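Local coordinates for protein putative creatinine amidohydrolase (Bacteroides fragilis, PDB 3LUB) that is a creatininase-superfamily protein that binds two zinc ions and probably hydrolyses carbon-nitrogen bonds in linear amides, at residues K113-S118 with L140-N145; D22-P27 with Q109-L114. All coordinates share one frame; numbering follows the deposited sequence.

Contact 1 of 2, residues K113-S118 with L140-N145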
# COMPACT_ATOMS: atom_id res chain seq x y z
N LYS F 113 -12.01 -12.68 21.03
CA LYS F 113 -12.27 -11.50 21.82
C LYS F 113 -10.95 -10.85 22.24
O LYS F 113 -10.06 -11.53 22.82
CB LYS F 113 -13.04 -11.89 23.08
CG LYS F 113 -14.36 -12.50 22.78
CD LYS F 113 -15.07 -12.94 24.02
CE LYS F 113 -16.50 -13.36 23.70
NZ LYS F 113 -17.04 -14.18 24.83
N LEU F 114 -10.82 -9.56 21.95
CA LEU F 114 -9.60 -8.83 22.21
C LEU F 114 -9.92 -7.47 22.76
O LEU F 114 -10.80 -6.78 22.24
CB LEU F 114 -8.78 -8.68 20.89
CG LEU F 114 -7.52 -7.81 20.86
CD1 LEU F 114 -6.35 -8.39 21.68
CD2 LEU F 114 -7.07 -7.56 19.40
N LEU F 115 -9.23 -7.06 23.82
CA LEU F 115 -9.26 -5.68 24.28
C LEU F 115 -7.91 -5.06 24.05
O LEU F 115 -6.90 -5.60 24.51
CB LEU F 115 -9.60 -5.59 25.76
CG LEU F 115 -9.56 -4.16 26.32
CD1 LEU F 115 -10.76 -3.39 25.82
CD2 LEU F 115 -9.43 -4.12 27.81
N ILE F 116 -7.90 -3.92 23.37
CA ILE F 116 -6.71 -3.07 23.26
C ILE F 116 -6.72 -2.09 24.43
O ILE F 116 -7.62 -1.27 24.52
CB ILE F 116 -6.64 -2.28 21.91
CG1 ILE F 116 -6.74 -3.24 20.70
CG2 ILE F 116 -5.35 -1.48 21.87
CD1 ILE F 116 -7.12 -2.58 19.37
N LEU F 117 -5.75 -2.22 25.34
CA LEU F 117 -5.64 -1.31 26.48
C LEU F 117 -4.49 -0.34 26.23
O LEU F 117 -3.31 -0.69 26.37
CB LEU F 117 -5.44 -2.09 27.80
CG LEU F 117 -5.48 -1.28 29.10
CD1 LEU F 117 -6.81 -0.53 29.28
CD2 LEU F 117 -5.21 -2.17 30.31
N SER F 118 -4.84 0.88 25.84
CA SER F 118 -3.84 1.85 25.46
C SER F 118 -3.33 2.64 26.67
O SER F 118 -4.06 2.99 27.57
CB SER F 118 -4.37 2.82 24.38
OG SER F 118 -3.31 3.67 23.90
N LEU F 140 -14.41 -10.06 18.21
CA LEU F 140 -14.76 -8.86 18.95
C LEU F 140 -13.50 -8.12 19.39
O LEU F 140 -12.68 -8.69 20.09
CB LEU F 140 -15.56 -9.27 20.17
CG LEU F 140 -16.09 -8.16 21.08
CD1 LEU F 140 -17.02 -7.24 20.30
CD2 LEU F 140 -16.79 -8.76 22.31
N ILE F 141 -13.35 -6.86 18.99
CA ILE F 141 -12.25 -6.01 19.42
C ILE F 141 -12.79 -4.76 20.11
O ILE F 141 -13.50 -3.96 19.47
CB ILE F 141 -11.35 -5.57 18.23
CG1 ILE F 141 -10.97 -6.76 17.35
CG2 ILE F 141 -10.09 -4.84 18.72
CD1 ILE F 141 -10.07 -6.37 16.20
N ALA F 142 -12.47 -4.59 21.40
CA ALA F 142 -12.77 -3.36 22.16
C ALA F 142 -11.48 -2.54 22.33
O ALA F 142 -10.39 -3.08 22.19
CB ALA F 142 -13.39 -3.70 23.51
N ALA F 143 -11.63 -1.24 22.62
CA ALA F 143 -10.49 -0.38 22.93
C ALA F 143 -10.79 0.53 24.10
O ALA F 143 -11.91 1.05 24.22
CB ALA F 143 -10.05 0.47 21.70
N ALA F 144 -9.78 0.73 24.95
CA ALA F 144 -9.88 1.70 26.07
C ALA F 144 -8.52 2.27 26.35
O ALA F 144 -7.53 1.57 26.20
CB ALA F 144 -10.36 1.00 27.33
N ASN F 145 -8.48 3.54 26.78
CA ASN F 145 -7.31 4.09 27.46
C ASN F 145 -7.43 3.70 28.95
O ASN F 145 -8.48 3.92 29.52
CB ASN F 145 -7.28 5.62 27.30
CG ASN F 145 -6.90 6.09 25.88
OD1 ASN F 145 -5.86 5.74 25.34
ND2 ASN F 145 -7.75 6.93 25.29

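Contact 2 of 2, residues D22-P27 with Q109-L114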
# COMPACT_ATOMS: atom_id res chain seq x y z
N ASP F 22 -10.08 -17.02 27.51
CA ASP F 22 -11.35 -16.41 27.10
C ASP F 22 -11.14 -15.08 26.38
O ASP F 22 -11.71 -14.84 25.29
CB ASP F 22 -12.22 -16.17 28.33
CG ASP F 22 -12.63 -17.46 29.01
OD1 ASP F 22 -13.34 -18.23 28.35
OD2 ASP F 22 -12.21 -17.70 30.17
N VAL F 23 -10.36 -14.20 27.00
CA VAL F 23 -10.11 -12.85 26.44
C VAL F 23 -8.63 -12.60 26.29
O VAL F 23 -7.87 -13.07 27.10
CB VAL F 23 -10.75 -11.76 27.33
CG1 VAL F 23 -10.69 -10.39 26.66
CG2 VAL F 23 -12.19 -12.17 27.68
N ILE F 24 -8.23 -11.89 25.22
CA ILE F 24 -6.83 -11.45 25.01
C ILE F 24 -6.77 -9.95 25.27
O ILE F 24 -7.65 -9.19 24.86
CB ILE F 24 -6.31 -11.75 23.55
CG1 ILE F 24 -6.64 -13.20 23.11
CG2 ILE F 24 -4.83 -11.38 23.39
CD1 ILE F 24 -6.27 -14.30 24.08
N ILE F 25 -5.74 -9.51 25.96
CA ILE F 25 -5.55 -8.09 26.25
C ILE F 25 -4.28 -7.66 25.57
O ILE F 25 -3.24 -8.26 25.80
CB ILE F 25 -5.43 -7.77 27.76
CG1 ILE F 25 -6.37 -8.66 28.62
CG2 ILE F 25 -5.67 -6.35 27.94
CD1 ILE F 25 -7.76 -8.59 28.25
N LEU F 26 -4.37 -6.65 24.72
CA LEU F 26 -3.21 -6.09 24.05
C LEU F 26 -2.89 -4.71 24.63
O LEU F 26 -3.58 -3.74 24.32
CB LEU F 26 -3.46 -6.02 22.54
CG LEU F 26 -2.35 -5.52 21.61
CD1 LEU F 26 -1.16 -6.48 21.71
CD2 LEU F 26 -2.88 -5.41 20.17
N PRO F 27 -1.85 -4.62 25.48
CA PRO F 27 -1.42 -3.31 25.89
C PRO F 27 -0.69 -2.60 24.71
O PRO F 27 0.09 -3.21 23.98
CB PRO F 27 -0.48 -3.58 27.09
CG PRO F 27 -0.61 -5.04 27.39
CD PRO F 27 -1.04 -5.68 26.10
N GLN F 109 -5.69 -19.03 15.73
CA GLN F 109 -5.52 -19.79 16.98
C GLN F 109 -6.82 -20.14 17.69
O GLN F 109 -6.78 -20.89 18.65
CB GLN F 109 -4.59 -19.03 17.95
CG GLN F 109 -3.18 -18.87 17.40
CD GLN F 109 -2.43 -17.72 18.03
OE1 GLN F 109 -2.80 -17.20 19.07
NE2 GLN F 109 -1.36 -17.33 17.39
N GLY F 110 -7.95 -19.56 17.25
CA GLY F 110 -9.29 -19.84 17.80
C GLY F 110 -9.86 -18.75 18.69
O GLY F 110 -10.99 -18.86 19.17
N PHE F 111 -9.09 -17.68 18.91
CA PHE F 111 -9.53 -16.60 19.78
C PHE F 111 -10.48 -15.69 19.04
O PHE F 111 -10.38 -15.52 17.83
CB PHE F 111 -8.32 -15.81 20.33
CG PHE F 111 -7.39 -16.66 21.11
CD1 PHE F 111 -7.82 -17.25 22.30
CD2 PHE F 111 -6.11 -16.93 20.66
CE1 PHE F 111 -6.99 -18.06 23.02
CE2 PHE F 111 -5.27 -17.78 21.38
CZ PHE F 111 -5.72 -18.34 22.57
N ARG F 112 -11.40 -15.10 19.80
CA ARG F 112 -12.46 -14.28 19.23
C ARG F 112 -12.77 -13.03 20.00
O ARG F 112 -13.71 -12.37 19.64
CB ARG F 112 -13.76 -15.09 19.14
CG ARG F 112 -13.63 -16.34 18.29
CD ARG F 112 -13.39 -15.96 16.82
NE ARG F 112 -13.36 -17.10 15.91
CZ ARG F 112 -12.27 -17.77 15.56
NH1 ARG F 112 -11.08 -17.44 16.05
NH2 ARG F 112 -12.36 -18.78 14.73
N LYS F 113 -12.01 -12.68 21.03
CA LYS F 113 -12.27 -11.50 21.82
C LYS F 113 -10.95 -10.85 22.24
O LYS F 113 -10.06 -11.53 22.82
CB LYS F 113 -13.04 -11.89 23.08
CG LYS F 113 -14.36 -12.50 22.78
CD LYS F 113 -15.07 -12.94 24.02
CE LYS F 113 -16.50 -13.36 23.70
NZ LYS F 113 -17.04 -14.18 24.83
N LEU F 114 -10.82 -9.56 21.95
CA LEU F 114 -9.60 -8.83 22.21
C LEU F 114 -9.92 -7.47 22.76
O LEU F 114 -10.80 -6.78 22.24
CB LEU F 114 -8.78 -8.68 20.89
CG LEU F 114 -7.52 -7.81 20.86
CD1 LEU F 114 -6.35 -8.39 21.68
CD2 LEU F 114 -7.07 -7.56 19.40
O HOH W 1 -11.59 -15.96 22.74
O HOH W 2 -10.13 -14.15 23.12

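Contact 1 of 2, residues K113-S118 with L140-N145
This is a parallel pairing of two beta strands, 113-118 and 140-145, in the central sheet of the creatininase fold. They are joined by helix 126-135 as a beta-alpha-beta unit. Five backbone hydrogen bonds hold them in register, Lys113 with Leu140 through Ser118 with Asn145. The straightest runs from Ile116 N to Ala142 O, 2.9 Å with 175° at the hydrogen, although its donor stands above the carbonyl plane. Ala144 N instead meets Ile116 O nearly along the C=O axis at 3.0 Å.

Side chains alternate between the two faces. On one, Leu115 has CG anti to the backbone N (chi1 176°), which swings CD1 across to Ala142 CB at 3.5 Å. Leu117, with the same rotamer, brings its CD1 to 3.8 Å from Ala144 O. On the other face, the Ile116 and Ile141 side chains cross obliquely, with Ile116 CD1 3.8 Å from Ile141 CG2. Leu114 lies alongside Ile141 and points the same way. At the C-terminal end, Asn145 OD1 packs 3.4 Å from Ser118 CB; Ser118 OG hydrogen-bonds to the backbone O of His120, whose side chain is a zinc ligand.

Helix 92-108 covers the face of Leu114, Ile116 and Ile141, through Leu99 and Val103. Helix 226-249 packs on Leu115, Leu117 and Leu140, and Val202, Ala203 and Val205 of the second subunit also reach this face. Strand 23-28 flanks 113-118 on its other edge.

Contact 2 of 2, residues D22-P27 with Q109-L114
Ile24 carries most of this contact, with its backbone and its side chain both engaged. Ile24 N gives a hydrogen bond of 3.0 Å to Lys113 O, fairly straight at 164° but with the donor above the carbonyl plane. It is the direct backbone bond between 22-27 and 109-114, where the parallel pairing of the two strands begins. The side chain bends at both torsions (chi1 -48°, chi2 -49°). This lays CD1 over one face of the Phe111 ring, 3.9 Å from the centroid, in a CH-pi contact. The two side chains cross at about a right angle. The other branch, Ile24 CG2, meets Leu114 CD1 at 3.8 Å, and Leu26 CB reaches that same methyl at 3.8 Å.

Two waters extend the pairing where the strands diverge. Both donate to Asp22 O. One accepts from Arg112 N; the other donates to Lys113 O at 2.6 Å, so that this carbonyl takes both a water and Ile24 N. The extended Lys113 chain passes Asp22 O and ends in a hydrogen bond to Met247 O.

Further out, Gly110 closes helix 92-108 in a Schellman motif, with a positive phi. Arg112 NH1 then binds Phe111 O at 2.7 Å and also His107 O, tying the turn to the helix end. Phe86 of the third subunit meets the Phe111 ring with nearly parallel planes, and its backbone N binds Gln109 OE1.

The two waters and Ile24 N thus satisfy the main-chain oxygens of Asp22 and Lys113 where the strands part, while the side chains of Ile24, Leu26, Leu114 and Phe111 join by apolar packing alone.

How the contacts relate
Contacts 1 and 2 lie on the two edges of strand 113-118, with centres about 9 Å apart. They share Lys113 and Leu114 and belong to one parallel sheet, ordered 66-68, 23-28, 113-118, 140-145. Along the chain, 22-27 comes first, then 109-114, which runs into 113-118, and last 140-145. Two probable backbone hydrogen bonds join the contacts directly: Leu26 N to Leu115 O and Leu140 N to Arg112 O, each 2.8 Å. Strand 113-118 is therefore an inner strand, paired on both edges. Its C-terminal end leads to zinc ligand His120, while contact 2 lies away from the metal site and borders the third subunit.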